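Local coordinates for D-2-hydroxyacid dehydrogensase protein (PDB 4LSW) that probably catalyses the reversible, NAD(P)-dependent oxidation of D-2-hydroxy acids to the corresponding 2-oxo acids, at residues G43-R47 / A64-L68; R59-E63 / A85-I91. One frame throughout, in Å; residues are numbered along the deposited sequence.

Both contacts belong to the domain built on the mixed sheet, not the parallel-sheet Rossmann domain, and their centres lie about 10 Å apart. Contact 1 joins two neighbouring helix-to-strand loops, contact 2 two helices on one face of the sheet; helix 59-63 runs into loop 64-68. The loops meet mainly through backbone carbonyls, one asparagine and a water, whereas the helices have an isoleucine-centred interior and a charged outer edge. Ile46, Cys65 and Leu68 are buried in contact 1, Ile62, Cys86 and Ile91 in contact 2; Asp44, Asn67, Glu63, Glu88 and Arg89 are exposed. The apolar sides merge where Leu68 CD2 lies 3.7 Å from Ile91 CD1 and 4.2 Å from Ile62 CG1.

Contact 1: G43-R47 / A64-L68; sequences GDRIR and ACPNL
Segment 43-47 leaves helix 35-42 with helical backbone angles at Gly43 to Arg45, Ile46 N bonding to Gly43 O (3.2 Å), then turns extended at Ile46 (phi/psi -71/119°). Segment 64-68 makes a type I turn from Cys65 to Leu68, closed by Leu68 N to Cys65 O at 3.0 Å; Pro66, with its fixed phi, suits the second position. The loops approach at both ends, CA to CA 4.7 Å for Gly43 and Cys65 and 4.3 Å for Arg47 and Leu68. Asn67, chi1 m, is the polar link: its ND2 donates to Asp44 O (2.8 Å, nearly linear), a task for which an amide is well suited. The backbone N of Asn67 donates to a water at 2.8 Å that donates to Gly43 O and Ile46 O, both at 2.6 Å, and so fills the gap between the loops. Asp44, also m, keeps its carboxylate at the surface, OD1 lying 3.3 Å from Pro66 CG. Ile46, m at chi1 and chi2, supplies the apolar side: CB is 3.8 Å from Cys65 SG and CG2 4.1 Å from CD1 of Leu68 (chi1 t, chi2 p), while Ile46 and Cys65 both touch Leu7 of strand 5-8. Gly43 CA sits 3.3 Å from Ala64 O, where a CB would clash. Arg47 points off to a salt bridge with Glu69. Such pairing of successive helix-to-strand loops, at the N-terminal ends of adjacent parallel strands 48-52 and 70-74, is characteristic of parallel alpha/beta folds, here one with flavodoxin-like strand order, as in the substrate-binding domain of D-2-hydroxyacid dehydrogenases.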
loop_
_atom_site.group_PDB
_atom_site.type_symbol
_atom_site.label_atom_id
_atom_site.label_comp_id
_atom_site.label_asym_id
_atom_site.label_seq_id
_atom_site.Cartn_x
_atom_site.Cartn_y
_atom_site.Cartn_z
ATOM N N GLY A 43 21.808 23.758 2.569
ATOM C CA GLY A 43 21.863 22.710 3.572
ATOM C C GLY A 43 21.796 23.191 5.013
ATOM O O GLY A 43 21.021 22.661 5.820
ATOM N N ASP A 44 22.586 24.210 5.336
ATOM C CA ASP A 44 22.620 24.760 6.686
ATOM C C ASP A 44 21.282 25.330 7.126
ATOM O O ASP A 44 21.003 25.428 8.323
ATOM C CB ASP A 44 23.658 25.878 6.781
ATOM C CG ASP A 44 25.065 25.359 6.877
ATOM O OD1 ASP A 44 25.243 24.150 7.148
ATOM O OD2 ASP A 44 25.999 26.173 6.690
ATOM N N ARG A 45 20.472 25.735 6.155
ATOM C CA ARG A 45 19.194 26.369 6.454
ATOM C C ARG A 45 18.052 25.395 6.709
ATOM O O ARG A 45 17.037 25.773 7.295
ATOM C CB ARG A 45 18.786 27.295 5.317
ATOM C CG ARG A 45 19.825 28.348 4.994
ATOM C CD ARG A 45 19.172 29.496 4.271
ATOM N NE ARG A 45 20.101 30.549 3.868
ATOM C CZ ARG A 45 20.411 31.611 4.610
ATOM N NH1 ARG A 45 19.897 31.757 5.826
ATOM N NH2 ARG A 45 21.248 32.527 4.134
ATOM N N ILE A 46 18.217 24.157 6.265
ATOM C CA ILE A 46 17.108 23.207 6.261
ATOM C C ILE A 46 16.715 22.745 7.662
ATOM O O ILE A 46 17.506 22.134 8.378
ATOM C CB ILE A 46 17.424 21.981 5.376
ATOM C CG1 ILE A 46 17.742 22.417 3.944
ATOM C CG2 ILE A 46 16.255 21.000 5.393
ATOM C CD1 ILE A 46 16.729 23.390 3.338
ATOM N N ARG A 47 15.471 23.031 8.037
ATOM C CA ARG A 47 14.964 22.625 9.338
ATOM C C ARG A 47 14.042 21.415 9.214
ATOM O O ARG A 47 13.848 20.686 10.174
ATOM C CB ARG A 47 14.264 23.793 10.030
ATOM C CG ARG A 47 15.223 24.904 10.452
ATOM C CD ARG A 47 14.475 26.113 10.973
ATOM N NE ARG A 47 13.670 25.775 12.142
ATOM C CZ ARG A 47 12.660 26.511 12.595
ATOM N NH1 ARG A 47 12.325 27.632 11.978
ATOM N NH2 ARG A 47 11.983 26.115 13.663
ATOM N N ALA A 64 24.109 16.551 5.373
ATOM C CA ALA A 64 24.209 17.804 4.634
ATOM C C ALA A 64 23.260 18.851 5.203
ATOM O O ALA A 64 23.313 20.021 4.815
ATOM C CB ALA A 64 23.917 17.572 3.155
ATOM N N CYS A 65 22.383 18.424 6.110
ATOM C CA CYS A 65 21.428 19.322 6.749
ATOM C C CYS A 65 21.654 19.320 8.261
ATOM O O CYS A 65 20.871 18.746 9.012
ATOM C CB CYS A 65 19.985 18.901 6.427
ATOM S SG CYS A 65 19.570 18.879 4.658
ATOM N N PRO A 66 22.722 19.990 8.716
ATOM C CA PRO A 66 23.160 19.861 10.111
ATOM C C PRO A 66 22.178 20.423 11.133
ATOM O O PRO A 66 22.290 20.094 12.317
ATOM C CB PRO A 66 24.471 20.664 10.142
ATOM C CG PRO A 66 24.359 21.619 8.995
ATOM C CD PRO A 66 23.610 20.871 7.934
ATOM N N ASN A 67 21.240 21.251 10.687
ATOM C CA ASN A 67 20.262 21.848 11.575
ATOM C C ASN A 67 18.868 21.261 11.372
ATOM O O ASN A 67 17.877 21.813 11.835
ATOM C CB ASN A 67 20.264 23.364 11.398
ATOM C CG ASN A 67 21.616 23.976 11.721
ATOM O OD1 ASN A 67 22.167 23.748 12.797
ATOM N ND2 ASN A 67 22.173 24.725 10.775
ATOM N N LEU A 68 18.820 20.114 10.696
ATOM C CA LEU A 68 17.569 19.373 10.494
ATOM C C LEU A 68 16.859 19.011 11.805
ATOM O O LEU A 68 17.488 18.538 12.759
ATOM C CB LEU A 68 17.859 18.097 9.703
ATOM C CG LEU A 68 16.654 17.279 9.232
ATOM C CD1 LEU A 68 15.773 18.078 8.281
ATOM C CD2 LEU A 68 17.136 15.997 8.567
HETATM O O HOH W 1 20.132 21.992 8.192
#

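Contact 2: R59-E63 / A85-I91; sequences RALIE and ACRERGI
Ile62 (chi1 m, chi2 t) occupies the apolar centre, its CB aimed at the other helix. Ile62 CD1 lies 3.8 Å from Ala85 CB and 4.0 Å from Cys86 SG, and Ile62 CG2 is 3.5 Å from Ile91 CD1; Ile62, Cys86 and Ile91 all also touch Ile71 of strand 70-74. The small Ala85 admits close approach at one end, where Arg59 and Ala85 have CA atoms 5.8 Å apart. The short axes of 59-63 and 85-89 (part of helix 83-89) come within 10.6 Å, their N-to-C directions 31° apart. At Gly90, with positive phi (78°), the chain departs from helical angles, and Ile91 N bonds back to Cys86 O at 2.9 Å, turning Ile91 inward. Farther out, Ile62 CG2 touches the aliphatic Arg89 CD at 3.5 Å. At the solvent-facing edge Arg59 stretches across (chi1 and chi2 t, chi3 m), one guanidinium face over Ala85 CA, and meets Glu88 in a two-pronged salt bridge: NH1 to OE1 2.8 Å, NH2 to OE2 3.0 Å. Glu88 OE1 also forms a salt bridge with Arg89 NH1 (3.1 Å), offsetting the repulsion between Arg59 NH1 and Arg89 NH1, 3.6 Å apart. A water joins Arg59 NH1 (2.6 Å), Glu63 OE2 (2.5 Å) and Arg89 NH2 (3.1 Å). Helices running in broadly the same direction and flanking a strand on one sheet face typify consecutive beta-alpha-beta units in a three-layer alpha/beta/alpha sandwich.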
loop_
_atom_site.group_PDB
_atom_site.type_symbol
_atom_site.label_atom_id
_atom_site.label_comp_id
_atom_site.label_asym_id
_atom_site.label_seq_id
_atom_site.Cartn_x
_atom_site.Cartn_y
_atom_site.Cartn_z
ATOM N N ARG A 59 21.489 8.958 5.002
ATOM C CA ARG A 59 22.438 9.494 5.968
ATOM C C ARG A 59 23.210 10.685 5.404
ATOM O O ARG A 59 23.385 11.687 6.080
ATOM C CB ARG A 59 23.410 8.399 6.426
ATOM C CG ARG A 59 24.504 8.919 7.345
ATOM C CD ARG A 59 25.380 7.797 7.892
ATOM N NE ARG A 59 24.656 6.921 8.811
ATOM C CZ ARG A 59 24.536 7.148 10.114
ATOM N NH1 ARG A 59 25.080 8.233 10.649
ATOM N NH2 ARG A 59 23.866 6.297 10.880
ATOM N N ALA A 60 23.661 10.580 4.157
ATOM C CA ALA A 60 24.449 11.657 3.568
ATOM C C ALA A 60 23.612 12.928 3.439
ATOM O O ALA A 60 24.105 14.030 3.666
ATOM C CB ALA A 60 25.022 11.239 2.227
ATOM N N LEU A 61 22.341 12.772 3.081
ATOM C CA LEU A 61 21.457 13.924 2.983
ATOM C C LEU A 61 21.239 14.563 4.354
ATOM O O LEU A 61 21.292 15.786 4.507
ATOM C CB LEU A 61 20.121 13.516 2.378
ATOM C CG LEU A 61 19.130 14.670 2.347
ATOM C CD1 LEU A 61 19.665 15.785 1.453
ATOM C CD2 LEU A 61 17.756 14.205 1.894
ATOM N N ILE A 62 20.991 13.724 5.351
ATOM C CA ILE A 62 20.837 14.183 6.724
ATOM C C ILE A 62 22.094 14.918 7.199
ATOM O O ILE A 62 21.998 15.965 7.842
ATOM C CB ILE A 62 20.482 12.993 7.644
ATOM C CG1 ILE A 62 19.055 12.526 7.346
ATOM C CG2 ILE A 62 20.638 13.371 9.103
ATOM C CD1 ILE A 62 18.728 11.132 7.851
ATOM N N GLU A 63 23.264 14.393 6.852
ATOM C CA GLU A 63 24.531 15.028 7.217
ATOM C C GLU A 63 24.695 16.396 6.557
ATOM O O GLU A 63 25.340 17.294 7.109
ATOM C CB GLU A 63 25.721 14.137 6.839
ATOM C CG GLU A 63 25.832 12.851 7.651
ATOM C CD GLU A 63 26.848 11.873 7.077
ATOM O OE1 GLU A 63 26.797 11.597 5.857
ATOM O OE2 GLU A 63 27.688 11.379 7.855
ATOM N N ALA A 85 20.381 7.284 11.601
ATOM C CA ALA A 85 20.913 8.629 11.447
ATOM C C ALA A 85 20.018 9.627 12.173
ATOM O O ALA A 85 20.500 10.556 12.811
ATOM C CB ALA A 85 21.033 8.985 9.967
ATOM N N CYS A 86 18.710 9.425 12.076
ATOM C CA CYS A 86 17.771 10.304 12.752
ATOM C C CYS A 86 17.933 10.237 14.265
ATOM O O CYS A 86 18.039 11.265 14.924
ATOM C CB CYS A 86 16.332 9.971 12.360
ATOM S SG CYS A 86 15.913 10.449 10.666
ATOM N N ARG A 87 17.959 9.024 14.807
ATOM C CA ARG A 87 18.030 8.860 16.251
ATOM C C ARG A 87 19.357 9.328 16.841
ATOM O O ARG A 87 19.397 9.796 17.978
ATOM C CB ARG A 87 17.728 7.417 16.642
ATOM C CG ARG A 87 16.275 7.040 16.405
ATOM C CD ARG A 87 15.928 5.726 17.071
ATOM N NE ARG A 87 14.537 5.342 16.844
ATOM C CZ ARG A 87 14.139 4.486 15.909
ATOM N NH1 ARG A 87 15.027 3.916 15.106
ATOM N NH2 ARG A 87 12.849 4.193 15.782
ATOM N N GLU A 88 20.435 9.209 16.069
ATOM C CA GLU A 88 21.730 9.745 16.484
ATOM C C GLU A 88 21.645 11.249 16.693
ATOM O O GLU A 88 22.332 11.803 17.551
ATOM C CB GLU A 88 22.800 9.478 15.421
ATOM C CG GLU A 88 23.298 8.052 15.314
ATOM C CD GLU A 88 24.126 7.829 14.058
ATOM O OE1 GLU A 88 24.396 8.813 13.335
ATOM O OE2 GLU A 88 24.494 6.667 13.789
ATOM N N ARG A 89 20.802 11.905 15.897
ATOM C CA ARG A 89 20.803 13.364 15.799
ATOM C C ARG A 89 19.625 14.069 16.457
ATOM O O ARG A 89 19.563 15.297 16.469
ATOM C CB ARG A 89 20.883 13.768 14.325
ATOM C CG ARG A 89 22.168 13.324 13.683
ATOM C CD ARG A 89 22.218 13.661 12.216
ATOM N NE ARG A 89 23.601 13.721 11.764
ATOM C CZ ARG A 89 24.379 12.656 11.605
ATOM N NH1 ARG A 89 23.909 11.435 11.848
ATOM N NH2 ARG A 89 25.631 12.811 11.199
ATOM N N GLY A 90 18.691 13.300 17.004
ATOM C CA GLY A 90 17.522 13.893 17.616
ATOM C C GLY A 90 16.509 14.336 16.579
ATOM O O GLY A 90 15.629 15.136 16.868
ATOM N N ILE A 91 16.627 13.802 15.369
ATOM C CA ILE A 91 15.683 14.142 14.310
ATOM C C ILE A 91 14.403 13.317 14.465
ATOM O O ILE A 91 14.460 12.097 14.633
ATOM C CB ILE A 91 16.297 13.922 12.920
ATOM C CG1 ILE A 91 17.492 14.856 12.728
ATOM C CG2 ILE A 91 15.265 14.139 11.814
ATOM C CD1 ILE A 91 18.421 14.413 11.629
HETATM O O HOH W 2 26.581 10.206 9.761
#